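Local structure of putative cell adhesion protein (Bacteroides thetaiotaomicron, 4DGU) at residues 28-33 and 125-130; 37-42 and 104-109. The protein is a putative cell adhesion protein of the fimbrillin-like family, probably a subunit of pili that this gut bacterium carries on its surface. One frame throughout, in Å; residues are numbered along the deposited sequence. Where two conformers were deposited one is given.

Contact 1: residues 28-33 and 125-130; sequences RTSNDL and FKRMTV
S30 OG meets R127 at the edge of its guanidinium: NH1 donates to it at 3.0 Å along a fairly straight line (159°), with the hydroxyl lying in the guanidinium plane and not over its face. R127 leaves the strand with CG anti to the backbone N (chi1 -177°), runs on extended, then bends at chi3 (-76°). That bend turns the guanidinium back toward the serine, and S30 OG also lies 3.5 Å from R127 CB, against the aliphatic part of the same side chain. The serine hydroxyl stands in the crowded position between its own N and carbonyl carbon, which aims it at the strand. NE of R127 forms a salt bridge with E106 and NH1 also bonds to F34 O, so the buried charge is gripped from several directions.

One residue on, N31 reaches past the serine: its ND2 donates to F125 O at 3.0 Å, tilted out of the carbonyl plane and along a bent line. D20 takes the same amide nitrogen, while Y246 OH of the third subunit bonds to N31 OD1 and to R127 N, tying both segments to another copy of the protein.

Behind this face, D32 OD2 steadies the helical turn from within, accepting R28 NH1 at 3.1 Å and T29 N at 3.2 Å from opposite faces of its carboxylate. R28 and D32 also form salt bridges with D32 and R28, respectively, of the second subunit. Such polar side-chain bonding joins a short helical turn in a connecting loop to strand 120-135 of the large mixed sheet of a fimbrillin-like domain, in the transthyretin clan.

Contact 2: residues 37-42 and 104-109; sequences RNSITT and GQEHLF. With ZN (zinc ion), chain D.
The backbones of 37-42 and 104-109 stay apart, S39 and E106 lying 9.1 Å from CA to CA, so side chains alone bridge from around helix 36-39 to strand 108-114 and the loop leading into it. The polar bridge is S39 OG donating to E106 OE2 at 2.6 Å; the hydroxyl comes in on the syn side of the oxygen, only slightly out of the carboxylate plane. E106 turns its CG between the backbone N and carbonyl carbon (chi1 69°), then extends straight, which carries the carboxylate across to the helix. Its other oxygen, OE1, is held by R127, so both oxygens have partners and the group is fixed in rotation. Replacing E106 by an alanine would probably leave the S39 hydroxyl without this acceptor and the buried guanidinium of R127 without this countercharge.

Beside the carboxylate, I40 and L108 reach toward each other tip to tip, CD1 to CD1 at 3.7 Å. I40 has CG1 anti to its carbonyl carbon, which sends CD1 toward L108, and both side chains also rest on F125 and Y83. L108 CD1 further lies 4.1 Å from S39 CB, so one methyl packs against both S39 and I40.

H107, between E106 and L108, takes no part in the bridge and binds a zinc ion through NE2 at 2.2 Å; two waters are further ligands, and water 1 donates to Q105 O at 2.7 Å, linking the metal to the backbone. The segment therefore keeps its anionic side toward the serine and arginine and its metal-binding side apart; the charge of R127 is likely to favour an ionised E106, and the short bond from S39 would probably help to stabilise that negative charge.

Overall arrangement
Both contacts set a short helical turn, 30-33 or 36-39, against neighbouring strands of the same large mixed sheet, 120-135 and 108-114. Contact 2 is nested along the chain inside the loop closed by contact 1, and their centres lie about 10 Å apart. Contact 1 is buried near the middle of the chain, joined mainly by polar bonds, and touched by two other subunits. Contact 2 is only partly buried, mixes one hydrogen bond with aliphatic packing, carries a zinc ligand, and is untouched by other chains of the assembly. Probable backbone hydrogen bonds, M128 N to H107 O and K126 N to F109 O, join their strand segments directly.

Contact 1: residues 28-33 and 125-130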
ATOM      1  N   ARG A  28       5.798 -13.163   3.825  1.00 37.87           N
ATOM      2  CA  ARG A  28       4.926 -14.243   4.225  1.00 37.92           C
ATOM      3  C   ARG A  28       4.425 -14.964   2.957  1.00 41.94           C
ATOM      4  O   ARG A  28       4.013 -14.314   2.002  1.00 41.44           O
ATOM      5  CB  ARG A  28       3.747 -13.659   5.031  1.00 37.40           C
ATOM      6  CG  ARG A  28       2.572 -14.606   5.307  1.00 37.93           C
ATOM      7  CD  ARG A  28       2.902 -15.643   6.352  1.00 38.29           C
ATOM      8  NE  ARG A  28       2.828 -15.077   7.694  1.00 46.61           N
ATOM      9  CZ  ARG A  28       3.751 -15.246   8.632  1.00 56.58           C
ATOM     10  NH1 ARG A  28       4.851 -15.937   8.372  1.00 44.40           N
ATOM     11  NH2 ARG A  28       3.597 -14.696   9.829  1.00 43.95           N
ATOM     12  N   THR A  29       4.543 -16.288   2.936  1.00 38.32           N
ATOM     13  CA  THR A  29       4.010 -17.183   1.912  1.00 38.50           C
ATOM     14  C   THR A  29       3.056 -18.082   2.639  1.00 42.08           C
ATOM     15  O   THR A  29       3.187 -18.229   3.870  1.00 42.56           O
ATOM     16  CB  THR A  29       5.104 -17.996   1.164  1.00 45.12           C
ATOM     17  OG1 THR A  29       5.780 -18.857   2.076  1.00 43.04           O
ATOM     18  CG2 THR A  29       6.081 -17.132   0.438  1.00 42.72           C
ATOM     19  N   SER A  30       2.118 -18.710   1.913  1.00 36.98           N
ATOM     20  CA  SER A  30       1.169 -19.651   2.516  1.00 37.54           C
ATOM     21  C   SER A  30       1.903 -20.876   3.103  1.00 41.75           C
ATOM     22  O   SER A  30       1.349 -21.567   3.962  1.00 42.48           O
ATOM     23  CB  SER A  30       0.117 -20.094   1.501  1.00 40.53           C
ATOM     24  OG  SER A  30       0.689 -20.964   0.535  1.00 47.01           O
ATOM     25  N   ASN A  31       3.139 -21.141   2.616  1.00 38.50           N
ATOM     26  CA  ASN A  31       4.012 -22.228   3.070  1.00 38.97           C
ATOM     27  C   ASN A  31       4.334 -22.074   4.554  1.00 43.22           C
ATOM     28  O   ASN A  31       4.469 -23.076   5.248  1.00 43.46           O
ATOM     29  CB  ASN A  31       5.327 -22.251   2.254  1.00 41.24           C
ATOM     30  CG  ASN A  31       5.170 -22.530   0.783  1.00 52.88           C
ATOM     31  OD1 ASN A  31       4.818 -21.660  -0.019  1.00 44.66           O
ATOM     32  ND2 ASN A  31       5.480 -23.739   0.382  1.00 43.74           N
ATOM     33  N   ASP A  32       4.456 -20.815   5.043  1.00 39.98           N
ATOM     34  CA  ASP A  32       4.760 -20.497   6.431  1.00 40.39           C
ATOM     35  C   ASP A  32       3.705 -21.047   7.379  1.00 47.47           C
ATOM     36  O   ASP A  32       4.048 -21.553   8.456  1.00 50.31           O
ATOM     37  CB  ASP A  32       4.867 -18.966   6.622  1.00 41.22           C
ATOM     38  CG  ASP A  32       6.013 -18.295   5.908  1.00 44.30           C
ATOM     39  OD1 ASP A  32       7.004 -18.984   5.604  1.00 49.23           O
ATOM     40  OD2 ASP A  32       5.955 -17.064   5.726  1.00 41.16           O
ATOM     41  N   LEU A  33       2.421 -20.884   6.991  1.00 42.27           N
ATOM     42  CA  LEU A  33       1.243 -21.264   7.759  1.00 41.92           C
ATOM     43  C   LEU A  33       0.912 -22.696   7.512  1.00 45.34           C
ATOM     44  O   LEU A  33       0.511 -23.398   8.446  1.00 44.77           O
ATOM     45  CB  LEU A  33       0.031 -20.381   7.363  1.00 41.50           C
ATOM     46  CG  LEU A  33       0.226 -18.855   7.422  1.00 46.56           C
ATOM     47  CD1 LEU A  33      -0.897 -18.124   6.721  1.00 45.60           C
ATOM     48  CD2 LEU A  33       0.482 -18.348   8.866  1.00 47.70           C
ATOM     49  N   PHE A 125       8.322 -27.178  -3.059  1.00 35.43           N
ATOM     50  CA  PHE A 125       6.954 -26.948  -3.466  1.00 36.00           C
ATOM     51  C   PHE A 125       6.444 -25.509  -3.240  1.00 41.68           C
ATOM     52  O   PHE A 125       6.602 -24.913  -2.166  1.00 40.94           O
ATOM     53  CB  PHE A 125       6.018 -27.918  -2.747  1.00 38.62           C
ATOM     54  CG  PHE A 125       6.016 -29.297  -3.362  1.00 41.14           C
ATOM     55  CD1 PHE A 125       6.929 -30.264  -2.947  1.00 43.01           C
ATOM     56  CD2 PHE A 125       5.101 -29.630  -4.363  1.00 41.82           C
ATOM     57  CE1 PHE A 125       6.916 -31.541  -3.520  1.00 43.96           C
ATOM     58  CE2 PHE A 125       5.102 -30.902  -4.938  1.00 44.29           C
ATOM     59  CZ  PHE A 125       6.006 -31.849  -4.512  1.00 41.65           C
ATOM     60  N   LYS A 126       5.854 -24.959  -4.300  1.00 37.51           N
ATOM     61  CA  LYS A 126       5.084 -23.735  -4.333  1.00 35.98           C
ATOM     62  C   LYS A 126       3.596 -24.129  -4.190  1.00 39.48           C
ATOM     63  O   LYS A 126       3.211 -25.147  -4.773  1.00 40.54           O
ATOM     64  CB  LYS A 126       5.294 -23.002  -5.679  1.00 36.58           C
ATOM     65  CG  LYS A 126       6.686 -22.486  -5.962  1.00 34.24           C
ATOM     66  CD  LYS A 126       6.764 -21.864  -7.348  1.00 32.69           C
ATOM     67  CE  LYS A 126       8.133 -21.301  -7.684  1.00 42.45           C
ATOM     68  NZ  LYS A 126       8.194 -20.925  -9.129  1.00 51.74           N
ATOM     69  N   ARG A 127       2.759 -23.352  -3.456  1.00 35.56           N
ATOM     70  CA  ARG A 127       1.303 -23.569  -3.429  1.00 35.71           C
ATOM     71  C   ARG A 127       0.754 -22.676  -4.552  1.00 39.09           C
ATOM     72  O   ARG A 127       0.994 -21.461  -4.519  1.00 39.46           O
ATOM     73  CB  ARG A 127       0.674 -23.268  -2.056  1.00 33.61           C
ATOM     74  CG  ARG A 127      -0.834 -23.562  -1.976  1.00 34.81           C
ATOM     75  CD  ARG A 127      -1.359 -23.572  -0.554  1.00 36.24           C
ATOM     76  NE  ARG A 127      -1.001 -24.800   0.164  1.00 51.10           N
ATOM     77  CZ  ARG A 127      -0.058 -24.901   1.106  1.00 57.39           C
ATOM     78  NH1 ARG A 127       0.614 -23.835   1.499  1.00 35.53           N
ATOM     79  NH2 ARG A 127       0.194 -26.071   1.680  1.00 46.67           N
HETATM   80  N   MSE A 128       0.123 -23.287  -5.587  1.00 33.98           N
HETATM   81  CA  MSE A 128      -0.367 -22.596  -6.799  1.00 33.27           C
HETATM   82  C   MSE A 128      -1.781 -22.049  -6.619  1.00 41.00           C
HETATM   83  O   MSE A 128      -2.186 -21.139  -7.355  1.00 40.73           O
HETATM   84  CB  MSE A 128      -0.294 -23.504  -8.041  1.00 35.12           C
HETATM   85  CG  MSE A 128       1.026 -24.285  -8.178  1.00 40.69           C
HETATM   86 SE   MSE A 128       2.623 -23.184  -7.978  0.75 47.83          SE
HETATM   87  CE  MSE A 128       2.459 -21.978  -9.567  1.00 44.27           C
ATOM     88  N   THR A 129      -2.521 -22.611  -5.640  1.00 38.65           N
ATOM     89  CA  THR A 129      -3.847 -22.162  -5.216  1.00 38.86           C
ATOM     90  C   THR A 129      -3.665 -21.211  -4.004  1.00 41.44           C
ATOM     91  O   THR A 129      -2.539 -21.058  -3.501  1.00 40.58           O
ATOM     92  CB  THR A 129      -4.751 -23.345  -4.910  1.00 45.12           C
ATOM     93  OG1 THR A 129      -4.029 -24.220  -4.044  1.00 42.23           O
ATOM     94  CG2 THR A 129      -5.206 -24.092  -6.178  1.00 43.53           C
ATOM     95  N   VAL A 130      -4.766 -20.572  -3.542  1.00 36.91           N
ATOM     96  CA  VAL A 130      -4.727 -19.571  -2.474  1.00 35.84           C
ATOM     97  C   VAL A 130      -5.548 -20.058  -1.256  1.00 40.31           C
ATOM     98  O   VAL A 130      -6.771 -20.086  -1.352  1.00 41.46           O
ATOM     99  CB  VAL A 130      -5.210 -18.164  -2.998  1.00 38.18           C
ATOM    100  CG1 VAL A 130      -5.179 -17.092  -1.905  1.00 35.93           C
ATOM    101  CG2 VAL A 130      -4.396 -17.709  -4.222  1.00 37.67           C
TER

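Contact 2: residues 37-42 and 104-109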
ATOM      1  N   ARG A  37       5.240 -30.144   3.665  1.00 47.71           N
ATOM      2  CA  ARG A  37       5.447 -31.414   4.372  0.50 48.92           C
ATOM      3  C   ARG A  37       4.200 -31.826   5.198  1.00 54.77           C
ATOM      4  O   ARG A  37       4.071 -32.997   5.561  1.00 56.02           O
ATOM      5  CB  ARG A  37       6.705 -31.346   5.272  0.50 48.56           C
ATOM      6  CG  ARG A  37       6.594 -30.432   6.502  0.50 61.09           C
ATOM      7  CD  ARG A  37       7.909 -30.290   7.266  0.50 71.13           C
ATOM      8  NE  ARG A  37       8.562 -29.002   6.998  0.50 75.68           N
ATOM      9  CZ  ARG A  37       8.336 -27.882   7.679  0.50 78.61           C
ATOM     10  NH1 ARG A  37       7.471 -27.870   8.687  0.50 60.93           N
ATOM     11  NH2 ARG A  37       8.964 -26.761   7.350  0.50 57.22           N
ATOM     12  N   ASN A  38       3.306 -30.864   5.526  1.00 51.37           N
ATOM     13  CA  ASN A  38       2.081 -31.147   6.300  1.00 52.21           C
ATOM     14  C   ASN A  38       0.957 -31.661   5.373  1.00 55.16           C
ATOM     15  O   ASN A  38       0.043 -32.321   5.848  1.00 56.99           O
ATOM     16  CB  ASN A  38       1.616 -29.919   7.103  1.00 52.32           C
ATOM     17  CG  ASN A  38       2.455 -29.615   8.330  1.00 71.31           C
ATOM     18  OD1 ASN A  38       3.550 -30.157   8.541  1.00 65.06           O
ATOM     19  ND2 ASN A  38       1.958 -28.732   9.173  1.00 62.55           N
ATOM     20  N   SER A  39       1.056 -31.389   4.058  1.00 50.65           N
ATOM     21  CA  SER A  39       0.125 -31.850   3.010  1.00 50.26           C
ATOM     22  C   SER A  39       0.636 -33.120   2.372  1.00 52.95           C
ATOM     23  O   SER A  39      -0.099 -34.101   2.259  1.00 53.46           O
ATOM     24  CB  SER A  39      -0.029 -30.784   1.933  1.00 51.90           C
ATOM     25  OG  SER A  39      -0.690 -29.647   2.458  1.00 55.65           O
ATOM     26  N   ILE A  40       1.910 -33.106   1.958  1.00 48.81           N
ATOM     27  CA  ILE A  40       2.546 -34.245   1.308  1.00 47.92           C
ATOM     28  C   ILE A  40       3.299 -35.048   2.374  1.00 52.77           C
ATOM     29  O   ILE A  40       4.508 -34.911   2.565  1.00 52.37           O
ATOM     30  CB  ILE A  40       3.416 -33.824   0.103  1.00 48.96           C
ATOM     31  CG1 ILE A  40       2.793 -32.625  -0.647  1.00 46.04           C
ATOM     32  CG2 ILE A  40       3.633 -35.035  -0.816  1.00 51.11           C
ATOM     33  CD1 ILE A  40       3.707 -31.915  -1.595  1.00 48.07           C
ATOM     34  N   THR A  41       2.537 -35.874   3.083  1.00 51.20           N
ATOM     35  CA  THR A  41       3.022 -36.739   4.155  1.00 52.39           C
ATOM     36  C   THR A  41       3.367 -38.128   3.577  1.00 58.59           C
ATOM     37  O   THR A  41       3.152 -38.387   2.386  1.00 56.45           O
ATOM     38  CB  THR A  41       1.977 -36.807   5.285  1.00 57.11           C
ATOM     39  OG1 THR A  41       0.731 -37.271   4.751  1.00 62.38           O
ATOM     40  CG2 THR A  41       1.787 -35.464   5.993  1.00 47.57           C
ATOM     41  N   THR A  42       3.926 -39.017   4.421  1.00 58.06           N
ATOM     42  CA  THR A  42       4.269 -40.379   4.015  1.00 58.79           C
ATOM     43  C   THR A  42       2.982 -41.067   3.523  1.00 62.55           C
ATOM     44  O   THR A  42       1.922 -40.943   4.154  1.00 61.42           O
ATOM     45  CB  THR A  42       4.977 -41.131   5.156  1.00 65.71           C
ATOM     46  OG1 THR A  42       6.106 -40.366   5.583  1.00 69.24           O
ATOM     47  CG2 THR A  42       5.444 -42.525   4.743  1.00 63.24           C
ATOM     48  N   GLY A 104     -11.154 -25.289  -4.297  1.00 56.10           N
ATOM     49  CA  GLY A 104     -11.440 -26.191  -3.188  1.00 56.67           C
ATOM     50  C   GLY A 104     -10.168 -26.838  -2.682  1.00 57.95           C
ATOM     51  O   GLY A 104      -9.550 -26.350  -1.733  1.00 57.03           O
ATOM     52  N   GLN A 105      -9.759 -27.922  -3.345  1.00 53.39           N
ATOM     53  CA  GLN A 105      -8.556 -28.690  -3.031  1.00 51.29           C
ATOM     54  C   GLN A 105      -7.324 -27.904  -3.484  1.00 50.90           C
ATOM     55  O   GLN A 105      -7.290 -27.385  -4.599  1.00 49.12           O
ATOM     56  CB  GLN A 105      -8.642 -30.096  -3.695  1.00 53.72           C
ATOM     57  CG  GLN A 105      -7.358 -30.963  -3.742  1.00 57.46           C
ATOM     58  CD  GLN A 105      -6.781 -31.340  -2.389  1.00 71.52           C
ATOM     59  OE1 GLN A 105      -5.601 -31.104  -2.104  1.00 62.15           O
ATOM     60  NE2 GLN A 105      -7.588 -31.929  -1.511  1.00 69.20           N
ATOM     61  N   GLU A 106      -6.320 -27.811  -2.603  1.00 45.64           N
ATOM     62  CA  GLU A 106      -5.042 -27.156  -2.890  1.00 43.37           C
ATOM     63  C   GLU A 106      -4.270 -27.891  -3.996  1.00 47.49           C
ATOM     64  O   GLU A 106      -4.410 -29.114  -4.131  1.00 47.73           O
ATOM     65  CB  GLU A 106      -4.157 -27.100  -1.622  1.00 43.73           C
ATOM     66  CG  GLU A 106      -3.631 -28.446  -1.135  1.00 46.63           C
ATOM     67  CD  GLU A 106      -2.810 -28.448   0.138  1.00 63.19           C
ATOM     68  OE1 GLU A 106      -2.328 -27.371   0.564  1.00 51.62           O
ATOM     69  OE2 GLU A 106      -2.648 -29.548   0.714  1.00 53.44           O
ATOM     70  N   HIS A 107      -3.446 -27.143  -4.759  1.00 41.64           N
ATOM     71  CA  HIS A 107      -2.598 -27.673  -5.808  1.00 41.05           C
ATOM     72  C   HIS A 107      -1.218 -27.086  -5.655  1.00 44.02           C
ATOM     73  O   HIS A 107      -1.043 -25.860  -5.571  1.00 40.77           O
ATOM     74  CB  HIS A 107      -3.185 -27.408  -7.198  1.00 43.16           C
ATOM     75  CG  HIS A 107      -4.369 -28.281  -7.492  1.00 48.09           C
ATOM     76  ND1 HIS A 107      -4.209 -29.625  -7.834  1.00 50.81           N
ATOM     77  CD2 HIS A 107      -5.687 -28.003  -7.402  1.00 49.05           C
ATOM     78  CE1 HIS A 107      -5.429 -30.100  -7.972  1.00 51.05           C
ATOM     79  NE2 HIS A 107      -6.350 -29.164  -7.721  1.00 51.15           N
ATOM     80  N   LEU A 108      -0.246 -27.981  -5.516  1.00 44.43           N
ATOM     81  CA  LEU A 108       1.157 -27.652  -5.294  1.00 44.95           C
ATOM     82  C   LEU A 108       2.013 -28.146  -6.461  1.00 47.27           C
ATOM     83  O   LEU A 108       1.723 -29.172  -7.098  1.00 46.43           O
ATOM     84  CB  LEU A 108       1.671 -28.224  -3.940  1.00 45.77           C
ATOM     85  CG  LEU A 108       0.638 -28.384  -2.771  1.00 51.48           C
ATOM     86  CD1 LEU A 108       1.234 -29.165  -1.614  1.00 53.20           C
ATOM     87  CD2 LEU A 108       0.173 -27.077  -2.246  1.00 50.14           C
ATOM     88  N   PHE A 109       3.042 -27.361  -6.761  1.00 41.91           N
ATOM     89  CA  PHE A 109       3.983 -27.647  -7.823  1.00 40.28           C
ATOM     90  C   PHE A 109       5.381 -27.479  -7.280  1.00 44.12           C
ATOM     91  O   PHE A 109       5.699 -26.438  -6.711  1.00 45.13           O
ATOM     92  CB  PHE A 109       3.731 -26.760  -9.057  1.00 40.84           C
ATOM     93  CG  PHE A 109       4.626 -27.110 -10.212  1.00 41.78           C
ATOM     94  CD1 PHE A 109       4.392 -28.248 -10.973  1.00 43.68           C
ATOM     95  CD2 PHE A 109       5.740 -26.333 -10.510  1.00 42.64           C
ATOM     96  CE1 PHE A 109       5.235 -28.588 -12.021  1.00 45.00           C
ATOM     97  CE2 PHE A 109       6.573 -26.670 -11.566  1.00 45.23           C
ATOM     98  CZ  PHE A 109       6.307 -27.788 -12.322  1.00 44.32           C
TER
HETATM   99 ZN    ZN D 302      -8.486 -29.490  -7.663  1.00 68.49          ZN
HETATM  100  O   HOH W   1      -9.307 -27.962  -6.246  1.00 61.27           O
HETATM  101  O   HOH W   2      -9.258 -29.076  -9.773  1.00 56.81           O